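Local coordinates for methyltransferase domain-containing protein (Deinococcus radiodurans, PDB 3M33), which is of uncharacterised function but probably acts as a methyltransferase, at residues A[162-167]-A[209-214]. Sequence-based numbering, arbitrary orientation.
With SO4 (sulfate ion), chain I.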
loop_
_atom_site.group_PDB
_atom_site.type_symbol
_atom_site.label_atom_id
_atom_site.label_comp_id
_atom_site.label_asym_id
_atom_site.label_seq_id
_atom_site.Cartn_x
_atom_site.Cartn_y
_atom_site.Cartn_z
ATOM N N VAL A 162 -4.620 -2.008 -17.437
ATOM C CA VAL A 162 -3.683 -2.537 -18.423
ATOM C C VAL A 162 -2.918 -3.761 -17.891
ATOM O O VAL A 162 -2.405 -4.550 -18.661
ATOM C CB VAL A 162 -2.725 -1.453 -18.986
ATOM C CG1 VAL A 162 -3.519 -0.290 -19.587
ATOM C CG2 VAL A 162 -1.789 -0.957 -17.936
ATOM N N ALA A 163 -2.872 -3.932 -16.576
ATOM C CA ALA A 163 -2.244 -5.116 -16.002
ATOM C C ALA A 163 -2.862 -5.426 -14.654
ATOM O O ALA A 163 -3.135 -4.523 -13.861
ATOM C CB ALA A 163 -0.751 -4.923 -15.839
ATOM N N GLU A 164 -3.041 -6.712 -14.379
ATOM C CA GLU A 164 -3.677 -7.114 -13.148
ATOM C C GLU A 164 -3.158 -8.474 -12.710
ATOM O O GLU A 164 -3.073 -9.390 -13.512
ATOM C CB GLU A 164 -5.190 -7.136 -13.354
ATOM C CG GLU A 164 -5.982 -7.492 -12.120
ATOM C CD GLU A 164 -7.481 -7.253 -12.307
ATOM O OE1 GLU A 164 -7.968 -7.295 -13.458
ATOM O OE2 GLU A 164 -8.170 -7.021 -11.296
ATOM N N ASP A 165 -2.829 -8.599 -11.430
ATOM C CA ASP A 165 -2.262 -9.822 -10.865
ATOM C C ASP A 165 -3.009 -10.198 -9.598
ATOM O O ASP A 165 -3.188 -9.347 -8.733
ATOM C CB ASP A 165 -0.840 -9.554 -10.404
ATOM C CG ASP A 165 0.181 -10.115 -11.311
ATOM O OD1 ASP A 165 1.089 -10.810 -10.794
ATOM O OD2 ASP A 165 0.080 -9.844 -12.531
ATOM N N HIS A 166 -3.375 -11.477 -9.460
ATOM C CA HIS A 166 -3.942 -11.996 -8.228
ATOM C C HIS A 166 -2.930 -12.986 -7.688
ATOM O O HIS A 166 -2.754 -14.072 -8.246
ATOM C CB HIS A 166 -5.308 -12.666 -8.484
ATOM C CG HIS A 166 -6.343 -11.722 -9.019
ATOM N ND1 HIS A 166 -6.933 -10.745 -8.243
ATOM C CD2 HIS A 166 -6.892 -11.606 -10.252
ATOM C CE1 HIS A 166 -7.797 -10.066 -8.978
ATOM N NE2 HIS A 166 -7.789 -10.566 -10.200
ATOM N N VAL A 167 -2.255 -12.585 -6.612
ATOM C CA VAL A 167 -1.090 -13.293 -6.092
ATOM C C VAL A 167 -1.394 -13.921 -4.745
ATOM O O VAL A 167 -2.069 -13.313 -3.901
ATOM C CB VAL A 167 0.085 -12.309 -5.851
ATOM C CG1 VAL A 167 1.378 -13.078 -5.607
ATOM C CG2 VAL A 167 0.248 -11.376 -7.025
ATOM N N GLU A 209 -2.017 -12.866 0.418
ATOM C CA GLU A 209 -2.534 -12.626 -0.921
ATOM C C GLU A 209 -2.543 -11.146 -1.285
ATOM O O GLU A 209 -2.737 -10.294 -0.431
ATOM C CB GLU A 209 -3.932 -13.253 -1.064
ATOM C CG GLU A 209 -3.963 -14.674 -0.541
ATOM C CD GLU A 209 -5.212 -15.453 -0.940
ATOM O OE1 GLU A 209 -6.330 -14.947 -0.743
ATOM O OE2 GLU A 209 -5.059 -16.575 -1.455
ATOM N N ARG A 210 -2.325 -10.841 -2.560
ATOM C CA ARG A 210 -2.281 -9.455 -3.007
ATOM C C ARG A 210 -2.999 -9.290 -4.341
ATOM O O ARG A 210 -3.053 -10.217 -5.138
ATOM C CB ARG A 210 -0.835 -8.974 -3.151
ATOM C CG ARG A 210 0.010 -9.124 -1.893
ATOM C CD ARG A 210 -0.282 -8.035 -0.832
ATOM N NE ARG A 210 0.684 -8.141 0.263
ATOM C CZ ARG A 210 0.563 -9.001 1.268
ATOM N NH1 ARG A 210 -0.491 -9.810 1.307
ATOM N NH2 ARG A 210 1.496 -9.073 2.219
ATOM N N HIS A 211 -3.538 -8.098 -4.573
ATOM C CA HIS A 211 -4.208 -7.772 -5.826
ATOM C C HIS A 211 -3.496 -6.575 -6.443
ATOM O O HIS A 211 -3.622 -5.464 -5.943
ATOM C CB HIS A 211 -5.663 -7.387 -5.529
ATOM C CG HIS A 211 -6.487 -7.100 -6.744
ATOM N ND1 HIS A 211 -7.735 -6.510 -6.668
ATOM C CD2 HIS A 211 -6.266 -7.340 -8.058
ATOM C CE1 HIS A 211 -8.239 -6.394 -7.883
ATOM N NE2 HIS A 211 -7.366 -6.879 -8.746
ATOM N N LEU A 212 -2.756 -6.789 -7.528
ATOM C CA LEU A 212 -2.034 -5.696 -8.182
ATOM C C LEU A 212 -2.822 -5.166 -9.354
ATOM O O LEU A 212 -3.351 -5.946 -10.147
ATOM C CB LEU A 212 -0.678 -6.167 -8.709
ATOM C CG LEU A 212 0.502 -6.449 -7.794
ATOM C CD1 LEU A 212 0.190 -7.573 -6.822
ATOM C CD2 LEU A 212 1.721 -6.803 -8.642
ATOM N N VAL A 213 -2.874 -3.842 -9.490
ATOM C CA VAL A 213 -3.618 -3.223 -10.573
ATOM C C VAL A 213 -2.813 -2.066 -11.148
ATOM O O VAL A 213 -2.395 -1.167 -10.420
ATOM C CB VAL A 213 -5.011 -2.698 -10.091
ATOM C CG1 VAL A 213 -5.716 -1.924 -11.183
ATOM C CG2 VAL A 213 -5.889 -3.842 -9.624
ATOM N N LEU A 214 -2.580 -2.102 -12.452
ATOM C CA LEU A 214 -2.022 -0.959 -13.157
ATOM C C LEU A 214 -3.089 -0.509 -14.144
ATOM O O LEU A 214 -3.622 -1.319 -14.908
ATOM C CB LEU A 214 -0.751 -1.377 -13.908
ATOM C CG LEU A 214 -0.055 -0.310 -14.759
ATOM C CD1 LEU A 214 0.440 0.801 -13.850
ATOM C CD2 LEU A 214 1.114 -0.906 -15.528
HETATM S S SO4 I . 4.266 -10.341 4.148
HETATM O O1 SO4 I . 5.103 -9.252 3.643
HETATM O O2 SO4 I . 3.110 -9.818 4.873
HETATM O O3 SO4 I . 3.811 -11.151 3.024
HETATM O O4 SO4 I . 5.045 -11.160 5.070
#
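With CG of Glu-164 and CG of His-211 both anti to their backbone N (chi1 -178° and -177°), the carboxylate and the imidazole meet on one face of an antiparallel pair of strands, the two that follow strand 136-142 outward in the mixed sheet of a Rossmann-like fold of the class I methyltransferase type. His-211 NE2 donates to the anti lone pair of Glu-164 OE2 at 2.7 Å, and the two flat groups are nearly coplanar. The His-166 ring lies alongside that of His-211 in an offset stack, planes 25° apart, its CE1 over the face at 3.2 Å from His-211 NE2. The stacked rings are also tied at their ND1 atoms, His-211 to Val-147 N and His-166 to Leu-145 O, so the ring of His-211 is held from both nitrogens. An alanine in place of His-211 would probably leave the Glu-164 carboxylate without its donor and the His-166 ring without its stacking partner. The other face, toward helix 36-45, carries Ala-163, Val-167, Leu-212 and Leu-214 beside Asp-165 and Arg-210: Val-167 CG2 touches Leu-212 CD1 at 3.8 Å, and the CB atoms of Asp-165 and Leu-212 are equally close. Arg-210 turns its guanidinium away, NE to a salt bridge with Glu-35 and NH2 to one with Glu-208, NH2 also bonding weakly to a sulfate probably from the crystallisation liquor. Paired backbone bonds join Asp-165 to Leu-212 and Val-167 to Arg-210. A classic beta bulge interrupts the regular pairing, where Leu-214 O accepts from both Val-162 N at 2.8 Å and Ala-163 N at 3.2 Å.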